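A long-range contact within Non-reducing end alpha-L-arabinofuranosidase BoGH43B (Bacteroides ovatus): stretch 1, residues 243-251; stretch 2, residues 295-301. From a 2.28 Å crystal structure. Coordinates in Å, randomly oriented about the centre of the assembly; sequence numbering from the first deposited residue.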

# COMPACT_ATOMS: atom_id res chain seq x y z
N GLN A 243 -13.16 -14.99 -10.95
CA GLN A 243 -14.14 -16.07 -10.99
C GLN A 243 -13.53 -17.34 -10.40
O GLN A 243 -12.39 -17.67 -10.69
N LEU A 244 -14.32 -18.05 -9.60
CA LEU A 244 -13.92 -19.32 -8.99
C LEU A 244 -14.26 -20.51 -9.89
O LEU A 244 -15.06 -20.39 -10.81
N LYS A 245 -13.69 -21.66 -9.57
CA LYS A 245 -13.96 -22.92 -10.26
C LYS A 245 -15.43 -23.38 -10.21
O LYS A 245 -15.88 -24.07 -11.11
N ASP A 246 -16.16 -23.01 -9.16
CA ASP A 246 -17.61 -23.25 -9.10
C ASP A 246 -18.43 -22.25 -9.94
O ASP A 246 -19.65 -22.26 -9.87
N GLY A 247 -17.77 -21.38 -10.70
CA GLY A 247 -18.47 -20.42 -11.54
C GLY A 247 -18.88 -19.09 -10.91
O GLY A 247 -19.22 -18.16 -11.63
N SER A 248 -18.84 -18.98 -9.58
CA SER A 248 -19.25 -17.77 -8.87
C SER A 248 -18.18 -16.67 -8.94
O SER A 248 -17.00 -16.93 -9.21
N TRP A 249 -18.62 -15.45 -8.69
CA TRP A 249 -17.81 -14.25 -8.88
C TRP A 249 -17.64 -13.46 -7.57
O TRP A 249 -18.60 -13.29 -6.78
N TRP A 250 -16.41 -13.00 -7.37
CA TRP A 250 -16.02 -12.12 -6.28
C TRP A 250 -15.30 -10.91 -6.85
O TRP A 250 -14.71 -10.96 -7.95
N ALA A 251 -15.40 -9.80 -6.11
CA ALA A 251 -14.71 -8.57 -6.43
C ALA A 251 -13.80 -8.20 -5.27
O ALA A 251 -14.18 -8.34 -4.11
N TYR A 295 -19.66 -11.21 5.44
CA TYR A 295 -20.35 -11.96 4.38
C TYR A 295 -20.17 -13.44 4.67
O TYR A 295 -19.22 -13.84 5.34
N LEU A 296 -21.05 -14.23 4.09
CA LEU A 296 -20.85 -15.65 3.96
C LEU A 296 -19.54 -15.92 3.18
O LEU A 296 -19.18 -15.19 2.23
N PHE A 297 -18.86 -16.99 3.60
CA PHE A 297 -17.53 -17.34 3.11
C PHE A 297 -17.62 -17.74 1.63
O PHE A 297 -18.63 -18.31 1.22
N PRO A 298 -16.58 -17.43 0.83
CA PRO A 298 -16.53 -17.96 -0.54
C PRO A 298 -16.65 -19.48 -0.60
O PRO A 298 -16.38 -20.15 0.38
N ASN A 299 -17.05 -20.02 -1.75
CA ASN A 299 -17.12 -21.46 -1.92
C ASN A 299 -15.73 -22.04 -2.20
O ASN A 299 -15.42 -22.48 -3.30
N LEU A 300 -14.89 -22.03 -1.17
CA LEU A 300 -13.49 -22.43 -1.22
C LEU A 300 -13.16 -22.97 0.16
O LEU A 300 -13.73 -22.49 1.15
N PRO A 301 -12.23 -23.95 0.25
CA PRO A 301 -11.86 -24.39 1.59
C PRO A 301 -11.03 -23.34 2.35
O PRO A 301 -10.10 -22.75 1.81

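Trp250 covers the most surface in this contact. Its CA-to-CB bond points toward the second stretch, and chi1 of -70° (m) with chi2 of 83° lays the indole beside Pro298. Pro298 CG sits over one face of the indole. Pro298 CG lies 3.9 Å from the centroid of the six-membered ring of Trp250, 19° off the ring normal, which is a CH-pi contact. The closest side-chain approach of this pair is Trp250 CZ2 to Pro298 CG, 3.7 Å. The pucker of Pro298 is C-gamma exo. At the edge of the indole, near its plane, Trp250 CH2 is 3.6 Å from the backbone atom Leu296 O.

Leu244 also points toward the second stretch, with chi1 m and chi2 t. Its CD2 meets Leu300 CD1 at 4.0 Å, an apolar contact. The CA-to-CB bond of Leu300 runs sideways, but its m, t rotamer brings the end of the side chain nearer. Leu244 CD1 lies 4.2 Å from Asn299 N.

Asn299 (chi1 t) and Asp246 (chi1 p) point toward each other's stretch and form the direct hydrogen bond of the contact. Asn299 ND2 donates to Asp246 OD2 at 3.0 Å, with a nearly straight angle of 160°. The other carboxylate oxygen serves its own loop. Asp246 OD1 accepts from Ser248 N at 3.0 Å and from Ser248 OG at 2.7 Å, which ties the carboxylate to Ser248, the residue just after the type I turn from Leu244 to Gly247.

One water joins the apolar and polar parts. The oxygen of water 1 accepts from Trp250 NE1 at 3.0 Å and from Asn299 N at 2.9 Å, and donates to Ser248 OG at 2.8 Å. The indole NH and the backbone NH of Asn299 are thus satisfied through the same water, which bridges the two stretches.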

# COMPACT_ATOMS: atom_id res chain seq x y z
CB GLN A 243 -14.62 -16.32 -12.43
CG GLN A 243 -15.85 -17.21 -12.49
CD GLN A 243 -16.26 -17.64 -13.90
OE1 GLN A 243 -15.44 -17.76 -14.79
NE2 GLN A 243 -17.56 -17.90 -14.08
CB LEU A 244 -14.62 -19.50 -7.65
CG LEU A 244 -14.58 -18.34 -6.68
CD1 LEU A 244 -15.30 -18.68 -5.37
CD2 LEU A 244 -13.15 -17.96 -6.40
CB LYS A 245 -13.08 -24.04 -9.72
CG LYS A 245 -11.60 -23.83 -10.00
CD LYS A 245 -10.77 -24.98 -9.44
CE LYS A 245 -9.43 -25.08 -10.15
NZ LYS A 245 -8.71 -26.33 -9.78
CB ASP A 246 -18.12 -23.26 -7.64
CG ASP A 246 -18.40 -21.86 -7.07
OD1 ASP A 246 -17.76 -20.88 -7.49
OD2 ASP A 246 -19.28 -21.75 -6.19
CB SER A 248 -19.62 -18.08 -7.40
OG SER A 248 -18.47 -18.46 -6.65
CB TRP A 249 -18.44 -13.37 -9.96
CG TRP A 249 -18.34 -13.93 -11.35
CD1 TRP A 249 -19.14 -14.88 -11.92
CD2 TRP A 249 -17.39 -13.54 -12.36
NE1 TRP A 249 -18.74 -15.11 -13.22
CE2 TRP A 249 -17.68 -14.30 -13.51
CE3 TRP A 249 -16.33 -12.64 -12.39
CZ2 TRP A 249 -16.92 -14.19 -14.68
CZ3 TRP A 249 -15.58 -12.53 -13.56
CH2 TRP A 249 -15.88 -13.31 -14.68
CB TRP A 250 -15.15 -12.88 -5.28
CG TRP A 250 -15.97 -13.88 -4.53
CD1 TRP A 250 -16.31 -15.14 -4.94
CD2 TRP A 250 -16.60 -13.69 -3.27
NE1 TRP A 250 -17.10 -15.75 -3.99
CE2 TRP A 250 -17.30 -14.88 -2.96
CE3 TRP A 250 -16.64 -12.63 -2.36
CZ2 TRP A 250 -18.03 -15.03 -1.79
CZ3 TRP A 250 -17.35 -12.79 -1.19
CH2 TRP A 250 -18.04 -13.97 -0.91
CB ALA A 251 -15.71 -7.45 -6.66
CB TYR A 295 -19.75 -11.71 2.98
CG TYR A 295 -20.10 -10.42 2.31
CD1 TYR A 295 -21.34 -10.24 1.71
CD2 TYR A 295 -19.18 -9.38 2.24
CE1 TYR A 295 -21.67 -9.05 1.08
CE2 TYR A 295 -19.49 -8.18 1.62
CZ TYR A 295 -20.73 -8.01 1.04
OH TYR A 295 -21.03 -6.82 0.42
CB LEU A 296 -22.04 -16.31 3.24
CG LEU A 296 -23.42 -16.27 3.92
CD1 LEU A 296 -24.52 -16.59 2.92
CD2 LEU A 296 -23.47 -17.24 5.10
CB PHE A 297 -16.98 -18.50 3.95
CG PHE A 297 -15.49 -18.56 4.04
CD1 PHE A 297 -14.80 -17.72 4.92
CD2 PHE A 297 -14.76 -19.46 3.28
CE1 PHE A 297 -13.43 -17.76 5.02
CE2 PHE A 297 -13.38 -19.51 3.37
CZ PHE A 297 -12.71 -18.67 4.24
CB PRO A 298 -15.14 -17.54 -1.01
CG PRO A 298 -14.89 -16.27 -0.29
CD PRO A 298 -15.49 -16.47 1.07
CB ASN A 299 -18.12 -21.84 -3.01
CG ASN A 299 -18.52 -23.31 -2.93
OD1 ASN A 299 -18.20 -24.01 -1.97
ND2 ASN A 299 -19.23 -23.77 -3.95
CB LEU A 300 -12.59 -21.22 -1.49
CG LEU A 300 -12.66 -20.51 -2.84
CD1 LEU A 300 -11.97 -19.15 -2.79
CD2 LEU A 300 -12.05 -21.38 -3.93
CB PRO A 301 -11.05 -25.68 1.35
CG PRO A 301 -11.22 -26.01 -0.10
CD PRO A 301 -11.56 -24.74 -0.80
O HOH W 1 -18.31 -18.44 -3.87